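Local coordinates for protein 3,4-dihydroxy-2-butanone 4-phosphate synthase (Acinetobacter baumannii, PDB 6MNZ) that probably converts D-ribulose 5-phosphate into formate and 3,4-dihydroxy-2-butanone 4-phosphate, a step in riboflavin biosynthesis that needs magnesium or manganese, at residues G16-L21 with N46-H51; V250-F255 with Q332-L337; L58-E63 with L68-M73; E93-G98 with R104-Q109; T144-D149 with G190-L195. All blocks are in the same frame, centred on the assembly; numbering follows the deposited sequence.

Interaction 1 of 5, residues G16-L21 with N46-H51; sequences GKMVIL and NFMITH. With SO4 (sulfate ion), chain F.
M18, near the beginning of strand 19-22, reaches across to F47 and M48 on helix 42-52, joining the first strand region of the DHBP synthase domain to a helix packed over its sheet. CB of M18 is directed at the helix, and CG lies anti to the carbonyl carbon (chi1 -56°). From there the chain runs extended, with CB and CG as a spacer, and the thioether end does the touching. SD comes to 3.5 Å from CD1 of F47 and 4.0 Å from its CE1. It stands 4.7 Å from the ring centroid on a line 63° off the normal, an oblique Met-aromatic contact. The terminal CE goes on to the root of the aromatic side chain, 4.0 Å from F47 CB, and meets CG of M48 at 3.9 Å. L33 of strand 31-36 touches M18, F47 and M48 alike, while the F47 ring also meets that of H185. A turn further along, H51 points ND1 almost straight at O1 of a sulfate ion (2.9 Å, 169°), with the oxygen in the imidazole plane; K184 and H185 hold the same ion, which probably came from the crystallisation liquor. No hydrogen bond joins the two segments: they meet through a polarisable sulfur, a methyl group and an obliquely placed ring, a buried contact that rests on dispersion and shape.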
# COMPACT_ATOMS: atom_id res chain seq x y z
N GLY A 16 7.94 38.21 -0.82
CA GLY A 16 6.50 38.29 -0.94
C GLY A 16 5.96 38.35 -2.35
O GLY A 16 4.78 38.66 -2.53
N LYS A 17 6.81 38.15 -3.36
CA LYS A 17 6.36 38.11 -4.74
C LYS A 17 5.89 36.70 -5.09
O LYS A 17 5.96 35.77 -4.29
CB LYS A 17 7.47 38.57 -5.69
CG LYS A 17 8.03 39.94 -5.38
CD LYS A 17 9.46 40.07 -5.90
CE LYS A 17 10.06 41.42 -5.58
NZ LYS A 17 11.42 41.57 -6.18
N MET A 18 5.40 36.54 -6.32
CA MET A 18 5.04 35.22 -6.82
C MET A 18 6.19 34.60 -7.60
O MET A 18 7.11 35.28 -8.05
CB MET A 18 3.80 35.32 -7.72
CG MET A 18 2.60 35.97 -7.06
SD MET A 18 1.10 35.80 -8.04
CE MET A 18 -0.08 36.64 -6.99
N VAL A 19 6.10 33.28 -7.77
CA VAL A 19 7.03 32.54 -8.62
C VAL A 19 6.26 31.40 -9.25
O VAL A 19 5.27 30.92 -8.70
CB VAL A 19 8.25 32.01 -7.82
CG1 VAL A 19 9.06 33.17 -7.25
CG2 VAL A 19 7.80 31.07 -6.71
N ILE A 20 6.63 31.06 -10.49
CA ILE A 20 6.00 29.97 -11.21
C ILE A 20 6.82 28.71 -11.00
O ILE A 20 8.06 28.74 -11.07
CB ILE A 20 5.87 30.30 -12.71
CG1 ILE A 20 4.97 31.51 -12.91
CG2 ILE A 20 5.32 29.10 -13.47
CD1 ILE A 20 5.03 32.09 -14.31
N LEU A 21 6.14 27.61 -10.66
CA LEU A 21 6.79 26.33 -10.43
C LEU A 21 6.15 25.30 -11.35
O LEU A 21 4.94 25.07 -11.30
CB LEU A 21 6.65 25.89 -8.97
CG LEU A 21 7.85 26.20 -8.06
CD1 LEU A 21 7.51 25.88 -6.61
CD2 LEU A 21 9.09 25.43 -8.50
N ASN A 46 -6.25 38.18 -6.28
CA ASN A 46 -6.95 38.69 -7.46
C ASN A 46 -6.12 38.48 -8.72
O ASN A 46 -6.67 38.16 -9.78
CB ASN A 46 -7.27 40.17 -7.27
CG ASN A 46 -8.06 40.74 -8.44
OD1 ASN A 46 -7.64 41.71 -9.07
ND2 ASN A 46 -9.20 40.13 -8.74
N PHE A 47 -4.81 38.70 -8.64
CA PHE A 47 -3.94 38.38 -9.77
C PHE A 47 -4.04 36.90 -10.13
O PHE A 47 -4.05 36.55 -11.32
CB PHE A 47 -2.50 38.76 -9.45
CG PHE A 47 -1.54 38.47 -10.57
CD1 PHE A 47 -0.84 37.28 -10.61
CD2 PHE A 47 -1.35 39.39 -11.59
CE1 PHE A 47 -0.03 36.97 -11.68
CE2 PHE A 47 -0.55 39.08 -12.67
CZ PHE A 47 0.15 37.89 -12.70
N MET A 48 -4.20 36.04 -9.13
CA MET A 48 -4.24 34.61 -9.39
C MET A 48 -5.51 34.22 -10.15
O MET A 48 -5.44 33.61 -11.21
CB MET A 48 -4.15 33.84 -8.07
CG MET A 48 -2.75 33.78 -7.50
SD MET A 48 -2.61 32.62 -6.13
CE MET A 48 -0.87 32.20 -6.21
N ILE A 49 -6.67 34.65 -9.65
CA ILE A 49 -7.93 34.29 -10.29
C ILE A 49 -8.12 34.97 -11.64
O ILE A 49 -9.09 34.69 -12.33
CB ILE A 49 -9.13 34.64 -9.38
CG1 ILE A 49 -9.29 36.16 -9.26
CG2 ILE A 49 -8.96 34.00 -8.01
CD1 ILE A 49 -10.45 36.58 -8.38
N THR A 50 -7.28 35.96 -11.96
CA THR A 50 -7.42 36.74 -13.18
C THR A 50 -6.53 36.24 -14.30
O THR A 50 -6.99 36.07 -15.43
CB THR A 50 -7.11 38.22 -12.90
OG1 THR A 50 -7.88 38.67 -11.78
CG2 THR A 50 -7.45 39.08 -14.11
N HIS A 51 -5.23 36.10 -14.04
CA HIS A 51 -4.25 35.80 -15.07
C HIS A 51 -3.71 34.38 -14.99
O HIS A 51 -3.01 33.95 -15.91
CB HIS A 51 -3.10 36.81 -15.00
CG HIS A 51 -3.54 38.24 -14.99
ND1 HIS A 51 -4.07 38.85 -16.11
CD2 HIS A 51 -3.71 39.11 -13.97
CE1 HIS A 51 -4.45 40.07 -15.80
NE2 HIS A 51 -4.25 40.25 -14.50
S SO4 F . -3.05 37.04 -19.68
O1 SO4 F . -3.94 37.66 -18.70
O2 SO4 F . -1.71 36.92 -19.12
O3 SO4 F . -3.57 35.71 -20.03
O4 SO4 F . -3.02 37.87 -20.88

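Interaction 2 of 5, residues V250-F255 with Q332-L337; sequences VRVHGF and QILRDL. With SO4 (sulfate ion), chain D.
Helix-on-sheet packing in the GTP cyclohydrolase II-like domain brings V250 and V252 of strand 248-253 against L334 of helix 320-336. V250 and L334 point at each other and meet tip to tip. CG1 of the valine lies 3.7 Å from CD1 of the leucine and 3.9 Å from its CD2, so it sits against both branches of the fork. The second valine methyl, CG2, comes to 4.2 Å from L334 CD2. V252, two residues on along the same strand, adds a looser touch, its CG2 being 4.4 Å from L334 CD1. The contact is wholly apolar.

R251, between the two valines, turns to the other side of the strand and carries its guanidinium to a sulfate ion, probably taken up from the crystallisation liquor. The chain leaves with CG anti to the backbone N (chi1 176°) and bends at chi2. O1 of the ion sits at the guanidinium edge, in its plane, and receives bonds from R251 NH1 (3.2 Å, 146°) and R251 NH2 (3.1 Å, 153°); further bonds to O2 and O3 are weak. S347 also binds this ion, and a weak bond runs from R251 NE to ND1 of H253.

Strand 248-253 is an inner strand, paired by backbone bonds to K343 and L345 on one flank and to V289 and V291 on the other. V291 of strand 290-292 also touches V252, I333 and L334, while I333 and L337 touch strands 220-228 and 235-239.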
# COMPACT_ATOMS: atom_id res chain seq x y z
N VAL A 250 30.64 1.23 -7.84
CA VAL A 250 29.40 1.71 -7.25
C VAL A 250 28.24 1.32 -8.15
O VAL A 250 28.35 1.37 -9.38
CB VAL A 250 29.43 3.24 -7.05
CG1 VAL A 250 28.08 3.74 -6.56
CG2 VAL A 250 30.53 3.61 -6.07
N ARG A 251 27.12 0.95 -7.53
CA ARG A 251 25.83 0.93 -8.21
C ARG A 251 24.77 1.46 -7.26
O ARG A 251 24.53 0.87 -6.20
CB ARG A 251 25.47 -0.48 -8.67
CG ARG A 251 24.09 -0.59 -9.29
CD ARG A 251 24.12 -1.36 -10.60
NE ARG A 251 22.80 -1.44 -11.22
CZ ARG A 251 22.36 -0.64 -12.19
NH1 ARG A 251 23.17 0.26 -12.74
NH2 ARG A 251 21.14 -0.79 -12.66
N VAL A 252 24.09 2.53 -7.67
CA VAL A 252 22.80 2.89 -7.10
C VAL A 252 21.70 2.09 -7.79
O VAL A 252 21.62 2.05 -9.02
CB VAL A 252 22.55 4.40 -7.24
CG1 VAL A 252 21.10 4.73 -6.92
CG2 VAL A 252 23.49 5.17 -6.33
N HIS A 253 20.82 1.48 -6.99
CA HIS A 253 20.00 0.36 -7.44
C HIS A 253 18.55 0.61 -7.03
O HIS A 253 18.25 0.70 -5.83
CB HIS A 253 20.49 -0.96 -6.85
CG HIS A 253 20.10 -2.15 -7.67
ND1 HIS A 253 20.41 -2.26 -9.00
CD2 HIS A 253 19.22 -3.15 -7.41
CE1 HIS A 253 19.80 -3.32 -9.51
NE2 HIS A 253 19.12 -3.90 -8.55
N GLY A 254 17.66 0.67 -8.01
CA GLY A 254 16.22 0.60 -7.79
C GLY A 254 15.63 -0.66 -8.38
O GLY A 254 15.96 -1.04 -9.51
N PHE A 255 14.71 -1.28 -7.63
CA PHE A 255 14.13 -2.55 -8.04
C PHE A 255 13.43 -2.43 -9.39
O PHE A 255 12.97 -1.35 -9.78
CB PHE A 255 13.13 -3.03 -6.98
CG PHE A 255 12.61 -4.42 -7.21
CD1 PHE A 255 11.25 -4.66 -7.24
CD2 PHE A 255 13.48 -5.49 -7.19
CE1 PHE A 255 10.77 -5.95 -7.35
CE2 PHE A 255 13.00 -6.78 -7.35
CZ PHE A 255 11.65 -7.01 -7.47
N GLN A 332 24.27 11.04 -1.01
CA GLN A 332 24.55 11.32 0.40
C GLN A 332 25.02 10.07 1.13
O GLN A 332 25.90 10.16 2.00
CB GLN A 332 23.32 11.91 1.08
CG GLN A 332 22.89 13.25 0.52
CD GLN A 332 21.62 13.78 1.18
OE1 GLN A 332 21.40 13.57 2.37
NE2 GLN A 332 20.78 14.44 0.39
N ILE A 333 24.55 8.90 0.71
CA ILE A 333 25.07 7.65 1.25
C ILE A 333 26.54 7.49 0.89
O ILE A 333 27.37 7.09 1.72
CB ILE A 333 24.23 6.46 0.75
CG1 ILE A 333 22.86 6.47 1.42
CG2 ILE A 333 24.96 5.14 1.00
CD1 ILE A 333 21.91 5.40 0.90
N LEU A 334 26.88 7.71 -0.38
CA LEU A 334 28.23 7.45 -0.85
C LEU A 334 29.23 8.44 -0.25
O LEU A 334 30.35 8.05 0.09
CB LEU A 334 28.28 7.49 -2.37
CG LEU A 334 27.46 6.40 -3.07
CD1 LEU A 334 27.23 6.75 -4.53
CD2 LEU A 334 28.14 5.05 -2.94
N ARG A 335 28.81 9.69 -0.05
CA ARG A 335 29.66 10.62 0.70
C ARG A 335 29.81 10.19 2.15
O ARG A 335 30.90 10.29 2.72
CB ARG A 335 29.08 12.03 0.62
CG ARG A 335 29.88 13.05 1.42
CD ARG A 335 29.53 14.47 1.02
NE ARG A 335 28.19 14.85 1.47
CZ ARG A 335 27.25 15.36 0.68
NH1 ARG A 335 27.48 15.59 -0.61
NH2 ARG A 335 26.06 15.66 1.19
N ASP A 336 28.70 9.79 2.79
CA ASP A 336 28.78 9.34 4.17
C ASP A 336 29.71 8.15 4.32
O ASP A 336 30.40 8.02 5.33
CB ASP A 336 27.38 8.99 4.69
CG ASP A 336 27.41 8.42 6.09
OD1 ASP A 336 27.53 9.21 7.05
OD2 ASP A 336 27.27 7.19 6.24
N LEU A 337 29.77 7.29 3.30
CA LEU A 337 30.73 6.19 3.28
C LEU A 337 32.14 6.63 2.93
O LEU A 337 33.07 5.83 3.07
CB LEU A 337 30.26 5.12 2.30
CG LEU A 337 28.93 4.45 2.65
CD1 LEU A 337 28.38 3.66 1.46
CD2 LEU A 337 29.08 3.55 3.86
S SO4 D . 21.31 0.63 -15.90
O1 SO4 D . 21.00 1.50 -14.77
O2 SO4 D . 22.75 0.41 -15.96
O3 SO4 D . 20.62 -0.64 -15.73
O4 SO4 D . 20.87 1.27 -17.13

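Interaction 3 of 5, residues L58-E63 with L68-M73; sequences LTLSRE and LNLPLM
CG lies anti to the carbonyl carbon in both L60 (chi1 -79°) and L68 (chi1 -71°), and these torsions send the two leucines into one apolar cluster. They belong to a strand-helix-loop unit of the DHBP synthase domain: strand 57-60 ends at L60, helix 62-68 follows at once, and the chain then comes back past the strand end. L60 is directed at the returning loop. L68 leaves its backbone obliquely to that direction and covers the distance with its tip, so that the two side chains cross at about a right angle. The touch is made by one methyl from each, L60 CD2 against L68 CD1. L70 aims at the same place and brings its own CD2 to the margin of the group, leaning also on L87. P129 of strand 127-131 packs on L60, which is a buried residue of the sheet.

Both ends of the short helix are finished by recognisable turns. S61 is its N-cap, with OG hydrogen-bonded to the backbone N of R64, and N69, in a positive-phi conformation, closes a Schellman motif that lets the chain turn back. Further along the loop, L72 packs on Q76 of the second subunit, so this return path reaches the dimer partner. Within the leucine cluster, L60 CD2 is the shared atom: it lies 3.3 Å from L68 CD1 and 4.5 Å from L70 CD2.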
# COMPACT_ATOMS: atom_id res chain seq x y z
N LEU A 58 -4.01 26.44 -0.81
CA LEU A 58 -3.17 26.87 0.30
C LEU A 58 -2.43 25.65 0.84
O LEU A 58 -3.04 24.79 1.49
CB LEU A 58 -4.00 27.54 1.40
CG LEU A 58 -3.25 27.73 2.72
CD1 LEU A 58 -1.98 28.53 2.50
CD2 LEU A 58 -4.12 28.36 3.79
N THR A 59 -1.17 25.50 0.46
CA THR A 59 -0.39 24.35 0.89
C THR A 59 -0.04 24.48 2.37
O THR A 59 0.31 25.57 2.84
CB THR A 59 0.87 24.23 0.05
OG1 THR A 59 1.72 25.36 0.28
CG2 THR A 59 0.51 24.17 -1.43
N LEU A 60 -0.34 23.43 3.14
CA LEU A 60 -0.04 23.38 4.56
C LEU A 60 0.82 22.15 4.86
O LEU A 60 0.59 21.08 4.30
CB LEU A 60 -1.30 23.31 5.44
CG LEU A 60 -2.09 24.60 5.69
CD1 LEU A 60 -2.60 25.10 4.39
CD2 LEU A 60 -3.26 24.39 6.66
N SER A 61 1.55 22.25 5.96
CA SER A 61 2.19 21.09 6.55
C SER A 61 1.19 20.26 7.35
O SER A 61 0.16 20.75 7.81
CB SER A 61 3.35 21.52 7.46
OG SER A 61 2.86 22.16 8.63
N ARG A 62 1.55 19.00 7.57
CA ARG A 62 0.74 18.12 8.40
C ARG A 62 0.68 18.61 9.84
O ARG A 62 -0.39 18.61 10.46
CB ARG A 62 1.29 16.70 8.35
CG ARG A 62 1.10 16.02 7.00
CD ARG A 62 1.63 14.59 7.01
NE ARG A 62 1.00 13.78 8.04
CZ ARG A 62 1.02 12.45 8.07
NH1 ARG A 62 1.53 11.77 7.04
NH2 ARG A 62 0.44 11.79 9.06
N GLU A 63 1.80 19.11 10.37
CA GLU A 63 1.78 19.77 11.66
C GLU A 63 0.75 20.89 11.68
O GLU A 63 -0.12 20.94 12.55
CB GLU A 63 3.17 20.32 12.00
CG GLU A 63 4.26 19.27 12.06
CD GLU A 63 4.88 18.98 10.71
OE1 GLU A 63 4.32 18.13 9.98
OE2 GLU A 63 5.73 19.79 10.27
N LEU A 68 -4.60 22.75 13.14
CA LEU A 68 -5.90 23.24 12.71
C LEU A 68 -7.02 22.22 12.87
O LEU A 68 -8.18 22.55 12.59
CB LEU A 68 -5.84 23.69 11.24
CG LEU A 68 -5.05 24.96 10.95
CD1 LEU A 68 -4.82 25.09 9.46
CD2 LEU A 68 -5.77 26.19 11.49
N ASN A 69 -6.71 21.00 13.31
CA ASN A 69 -7.70 19.93 13.41
C ASN A 69 -8.41 19.72 12.08
O ASN A 69 -9.64 19.77 11.98
CB ASN A 69 -8.71 20.23 14.53
CG ASN A 69 -9.65 19.07 14.78
OD1 ASN A 69 -9.40 17.94 14.35
ND2 ASN A 69 -10.71 19.32 15.54
N LEU A 70 -7.62 19.65 11.01
CA LEU A 70 -8.11 19.82 9.64
C LEU A 70 -7.69 18.62 8.80
O LEU A 70 -6.53 18.55 8.36
CB LEU A 70 -7.58 21.11 9.04
CG LEU A 70 -8.06 21.46 7.63
CD1 LEU A 70 -9.58 21.59 7.60
CD2 LEU A 70 -7.40 22.74 7.16
N PRO A 71 -8.60 17.68 8.52
CA PRO A 71 -8.18 16.43 7.87
C PRO A 71 -8.33 16.44 6.36
O PRO A 71 -9.06 17.28 5.81
CB PRO A 71 -9.10 15.38 8.52
CG PRO A 71 -10.37 16.14 8.79
CD PRO A 71 -9.99 17.59 9.02
N LEU A 72 -7.88 15.36 5.72
CA LEU A 72 -8.19 15.12 4.32
C LEU A 72 -9.68 14.86 4.15
O LEU A 72 -10.29 14.11 4.92
CB LEU A 72 -7.40 13.93 3.79
CG LEU A 72 -5.91 13.88 4.13
CD1 LEU A 72 -5.33 12.53 3.74
CD2 LEU A 72 -5.15 15.01 3.44
N MET A 73 -10.27 15.45 3.11
CA MET A 73 -11.71 15.35 2.91
C MET A 73 -12.11 14.01 2.30
O MET A 73 -13.23 13.54 2.55
CB MET A 73 -12.21 16.50 2.03
CG MET A 73 -11.55 16.61 0.66
SD MET A 73 -12.44 17.76 -0.41
CE MET A 73 -13.89 16.78 -0.80

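Interaction 4 of 5, residues E93-G98 with R104-Q109; sequences EGITTG and RAHTIQ
H106 meets G94, T107 meets I95 and R104 meets G98 where a loop folds back on the helix that follows it: residues 93-98 lie along helix 101-112 of the DHBP synthase domain. H106 points at the loop with CG anti to the backbone N (chi1 175°) and brings the edge of its ring to G94 CA, which lies in the imidazole plane 3.5 Å from H106 NE2. The glycine offers only backbone there. I95 and T107 approach at a slant, and the branch methyl I95 CG2 rests 3.9 Å from T107 OG1. CG1 of the isoleucine takes the crowded position between backbone N and carbonyl carbon (chi1 72°), which leaves CG2 to make this contact. At the other end, the G98 carbonyl oxygen lies beside the aliphatic part of R104, next to its CG, while the guanidinium bonds the next loop residue, I99, at its O through NH2.

E103 fastens the loop from within the helix: its carboxylate is hydrogen-bonded to T96 OG1 and to the backbone N of G98. T107 OG1 is also hydrogen-bonded to E103 O, one turn back in the helix. G98 has a positive phi of 87°, at which a side chain would run into the preceding carbonyl. A water completes the join, donating to G98 O at 2.8 Å and hydrogen-bonded to T107 OG1 at 2.5 Å.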
# COMPACT_ATOMS: atom_id res chain seq x y z
N GLU A 93 -13.38 33.73 9.86
CA GLU A 93 -14.52 34.39 10.49
C GLU A 93 -14.26 35.89 10.63
O GLU A 93 -14.41 36.48 11.70
CB GLU A 93 -14.81 33.76 11.85
CG GLU A 93 -14.97 32.25 11.81
CD GLU A 93 -13.63 31.52 11.77
OE1 GLU A 93 -12.62 32.17 11.46
OE2 GLU A 93 -13.59 30.33 12.14
N GLY A 94 -13.81 36.51 9.54
CA GLY A 94 -14.23 37.86 9.21
C GLY A 94 -14.88 37.94 7.85
O GLY A 94 -14.74 38.94 7.14
N ILE A 95 -15.62 36.90 7.48
CA ILE A 95 -16.02 36.65 6.11
C ILE A 95 -17.53 36.73 6.02
O ILE A 95 -18.24 36.41 6.98
CB ILE A 95 -15.51 35.28 5.60
CG1 ILE A 95 -16.30 34.15 6.27
CG2 ILE A 95 -14.02 35.14 5.89
CD1 ILE A 95 -15.78 32.77 5.95
N THR A 96 -18.03 37.23 4.89
CA THR A 96 -19.44 37.08 4.56
C THR A 96 -19.70 35.87 3.67
O THR A 96 -20.28 34.88 4.11
CB THR A 96 -19.96 38.35 3.87
OG1 THR A 96 -18.99 38.81 2.92
CG2 THR A 96 -20.24 39.44 4.89
N THR A 97 -19.16 35.90 2.45
CA THR A 97 -19.25 34.78 1.53
C THR A 97 -17.94 34.03 1.38
O THR A 97 -17.95 32.82 1.14
CB THR A 97 -19.71 35.25 0.15
OG1 THR A 97 -18.64 35.95 -0.50
CG2 THR A 97 -20.91 36.18 0.28
N GLY A 98 -16.81 34.72 1.47
CA GLY A 98 -15.51 34.09 1.43
C GLY A 98 -14.94 33.89 0.04
O GLY A 98 -13.83 33.36 -0.08
N ARG A 104 -10.85 35.70 0.73
CA ARG A 104 -10.00 34.53 0.57
C ARG A 104 -8.62 34.76 1.17
O ARG A 104 -8.13 33.95 1.97
CB ARG A 104 -9.88 34.17 -0.92
CG ARG A 104 -10.99 33.28 -1.43
CD ARG A 104 -10.72 32.82 -2.85
NE ARG A 104 -11.69 33.36 -3.79
CZ ARG A 104 -11.61 33.22 -5.11
NH1 ARG A 104 -10.62 32.51 -5.63
NH2 ARG A 104 -12.52 33.76 -5.90
N ALA A 105 -7.96 35.85 0.77
CA ALA A 105 -6.71 36.25 1.41
C ALA A 105 -6.85 36.24 2.93
O ALA A 105 -6.07 35.59 3.63
CB ALA A 105 -6.28 37.62 0.91
N HIS A 106 -7.93 36.85 3.44
CA HIS A 106 -8.15 36.88 4.88
C HIS A 106 -8.28 35.48 5.45
O HIS A 106 -7.74 35.18 6.52
CB HIS A 106 -9.39 37.71 5.19
CG HIS A 106 -9.77 37.71 6.64
ND1 HIS A 106 -8.87 37.46 7.64
CD2 HIS A 106 -10.96 37.95 7.25
CE1 HIS A 106 -9.51 37.41 8.80
NE2 HIS A 106 -10.77 37.73 8.59
N THR A 107 -8.95 34.58 4.72
CA THR A 107 -9.07 33.20 5.18
C THR A 107 -7.70 32.55 5.31
O THR A 107 -7.43 31.82 6.28
CB THR A 107 -9.95 32.40 4.22
OG1 THR A 107 -11.30 32.87 4.31
CG2 THR A 107 -9.91 30.91 4.56
N ILE A 108 -6.83 32.74 4.31
CA ILE A 108 -5.50 32.15 4.36
C ILE A 108 -4.75 32.62 5.60
O ILE A 108 -4.15 31.82 6.32
CB ILE A 108 -4.73 32.48 3.07
CG1 ILE A 108 -5.36 31.76 1.88
CG2 ILE A 108 -3.26 32.09 3.21
CD1 ILE A 108 -5.12 32.45 0.55
N GLN A 109 -4.80 33.93 5.87
CA GLN A 109 -4.08 34.47 7.01
C GLN A 109 -4.46 33.75 8.30
O GLN A 109 -3.59 33.41 9.11
CB GLN A 109 -4.36 35.97 7.14
CG GLN A 109 -3.87 36.80 5.96
CD GLN A 109 -2.42 36.54 5.61
OE1 GLN A 109 -2.03 36.66 4.45
NE2 GLN A 109 -1.58 36.36 6.63
O HOH W 1 -12.45 32.37 2.15

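Interaction 5 of 5, residues T144-D149 with G190-L195; sequences TEAGCD and GTIADL. With SO4 (sulfate ion), chain C.
O1 of a sulfate ion is gripped by T144 at the head of helix 143-153, the helix whose A146 packs on I192 and L195. The backbone N-H of T144 points nearly straight at it (2.7 Å, 167°), and T144 OG1 donates a second bond at 2.8 Å. The hydroxyl sits beside its own backbone N, chi1 -60°, which allows both donors to converge on one oxygen. H143 and R27 also bind the ion; like T144, they belong to the predicted D-ribulose 5-phosphate site. Though probably from the crystallisation liquor, the sulfate is placed in a manner consistent with a substrate phosphate.

Two residues on from T144, A146 CB packs on two side chains of helix 192-202, 3.7 Å from I192 CG1 and 4.5 Å from L195 CD2. That leucine methyl also lies 4.0 Å from the A146 carbonyl oxygen and reaches D149 CB. The carboxylate of D149 turns elsewhere, to V137 N and to R152 and R199.

The small A146 is consistent with the close approach of the two segments (A146 CA to I192 CA 6.4 Å), made through apolar contacts, while the anion sits at a helix N-terminus, whose dipole would probably add to the attraction.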
# COMPACT_ATOMS: atom_id res chain seq x y z
N THR A 144 2.17 20.90 -4.32
CA THR A 144 1.81 21.02 -2.91
C THR A 144 3.06 21.01 -2.03
O THR A 144 3.29 21.92 -1.24
CB THR A 144 0.86 19.89 -2.52
OG1 THR A 144 -0.33 19.97 -3.32
CG2 THR A 144 0.49 19.98 -1.04
N GLU A 145 3.84 19.93 -2.12
CA GLU A 145 5.09 19.85 -1.38
C GLU A 145 6.05 20.96 -1.79
O GLU A 145 6.73 21.54 -0.94
CB GLU A 145 5.74 18.48 -1.58
CG GLU A 145 5.01 17.34 -0.90
CD GLU A 145 3.72 16.96 -1.60
OE1 GLU A 145 3.71 16.91 -2.85
OE2 GLU A 145 2.75 16.59 -0.90
N ALA A 146 5.99 21.38 -3.06
CA ALA A 146 6.94 22.36 -3.55
C ALA A 146 6.64 23.75 -2.99
O ALA A 146 7.55 24.48 -2.59
CB ALA A 146 6.93 22.39 -5.08
N GLY A 147 5.35 24.10 -2.90
CA GLY A 147 4.99 25.37 -2.30
C GLY A 147 5.43 25.48 -0.85
O GLY A 147 5.99 26.50 -0.44
N CYS A 148 5.25 24.40 -0.08
CA CYS A 148 5.65 24.42 1.32
C CYS A 148 7.17 24.52 1.45
O CYS A 148 7.69 25.37 2.17
CB CYS A 148 5.13 23.17 2.02
SG CYS A 148 3.34 23.12 2.25
N ASP A 149 7.89 23.59 0.82
CA ASP A 149 9.34 23.56 0.97
C ASP A 149 9.98 24.86 0.48
O ASP A 149 10.87 25.40 1.14
CB ASP A 149 9.93 22.37 0.21
CG ASP A 149 9.55 21.05 0.84
OD1 ASP A 149 9.23 21.03 2.04
OD2 ASP A 149 9.58 20.03 0.12
N GLY A 190 10.42 28.14 -12.26
CA GLY A 190 11.22 27.11 -11.61
C GLY A 190 10.68 25.72 -11.89
O GLY A 190 9.47 25.52 -12.04
N THR A 191 11.58 24.75 -11.74
CA THR A 191 11.26 23.34 -11.85
C THR A 191 11.29 22.71 -10.46
O THR A 191 12.25 22.89 -9.71
CB THR A 191 12.26 22.62 -12.77
OG1 THR A 191 12.27 23.26 -14.05
CG2 THR A 191 11.88 21.16 -12.93
N ILE A 192 10.26 21.92 -10.15
CA ILE A 192 10.25 21.21 -8.87
C ILE A 192 11.43 20.26 -8.78
O ILE A 192 12.09 20.16 -7.73
CB ILE A 192 8.91 20.46 -8.68
CG1 ILE A 192 7.75 21.44 -8.54
CG2 ILE A 192 8.98 19.55 -7.46
CD1 ILE A 192 6.39 20.78 -8.56
N ALA A 193 11.80 19.64 -9.90
CA ALA A 193 13.02 18.83 -9.93
C ALA A 193 14.25 19.67 -9.60
O ALA A 193 15.15 19.21 -8.88
CB ALA A 193 13.17 18.15 -11.29
N ASP A 194 14.31 20.90 -10.12
CA ASP A 194 15.41 21.79 -9.75
C ASP A 194 15.40 22.09 -8.26
O ASP A 194 16.46 22.35 -7.68
CB ASP A 194 15.32 23.08 -10.56
CG ASP A 194 15.85 22.93 -11.98
OD1 ASP A 194 15.79 21.80 -12.51
OD2 ASP A 194 16.26 23.94 -12.58
N LEU A 195 14.23 22.08 -7.63
CA LEU A 195 14.16 22.23 -6.18
C LEU A 195 14.55 20.95 -5.46
O LEU A 195 15.18 21.00 -4.39
CB LEU A 195 12.76 22.67 -5.76
CG LEU A 195 12.61 23.10 -4.30
CD1 LEU A 195 13.47 24.32 -3.99
CD2 LEU A 195 11.15 23.37 -3.97
S SO4 C . 0.09 18.80 -6.80
O1 SO4 C . 0.86 18.87 -5.57
O2 SO4 C . 0.97 19.02 -7.94
O3 SO4 C . -0.94 19.83 -6.78
O4 SO4 C . -0.54 17.49 -6.94

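Along the chain the contacts come in the order 1, 3, 4, 5, 2. The first four lie in the DHBP synthase part of the chain and interaction 2 in the GTP cyclohydrolase II-like part, its centre 24 Å from that of interaction 5 and 48 Å from that of interaction 4. Interactions 1, 3 and 5 reach one six-stranded mixed sheet. L21 touches G190 on the neighbouring strand 188-191 and also A146 on helix 143-153. T59 touches C148, linking interactions 3 and 5; I49 meets R104, and L58 meets I108, tying in interaction 4. The synthase contacts are therefore connected through packing, with interaction 5 at the predicted substrate site and interaction 4 at the periphery, while interaction 2 belongs to a separate sheet.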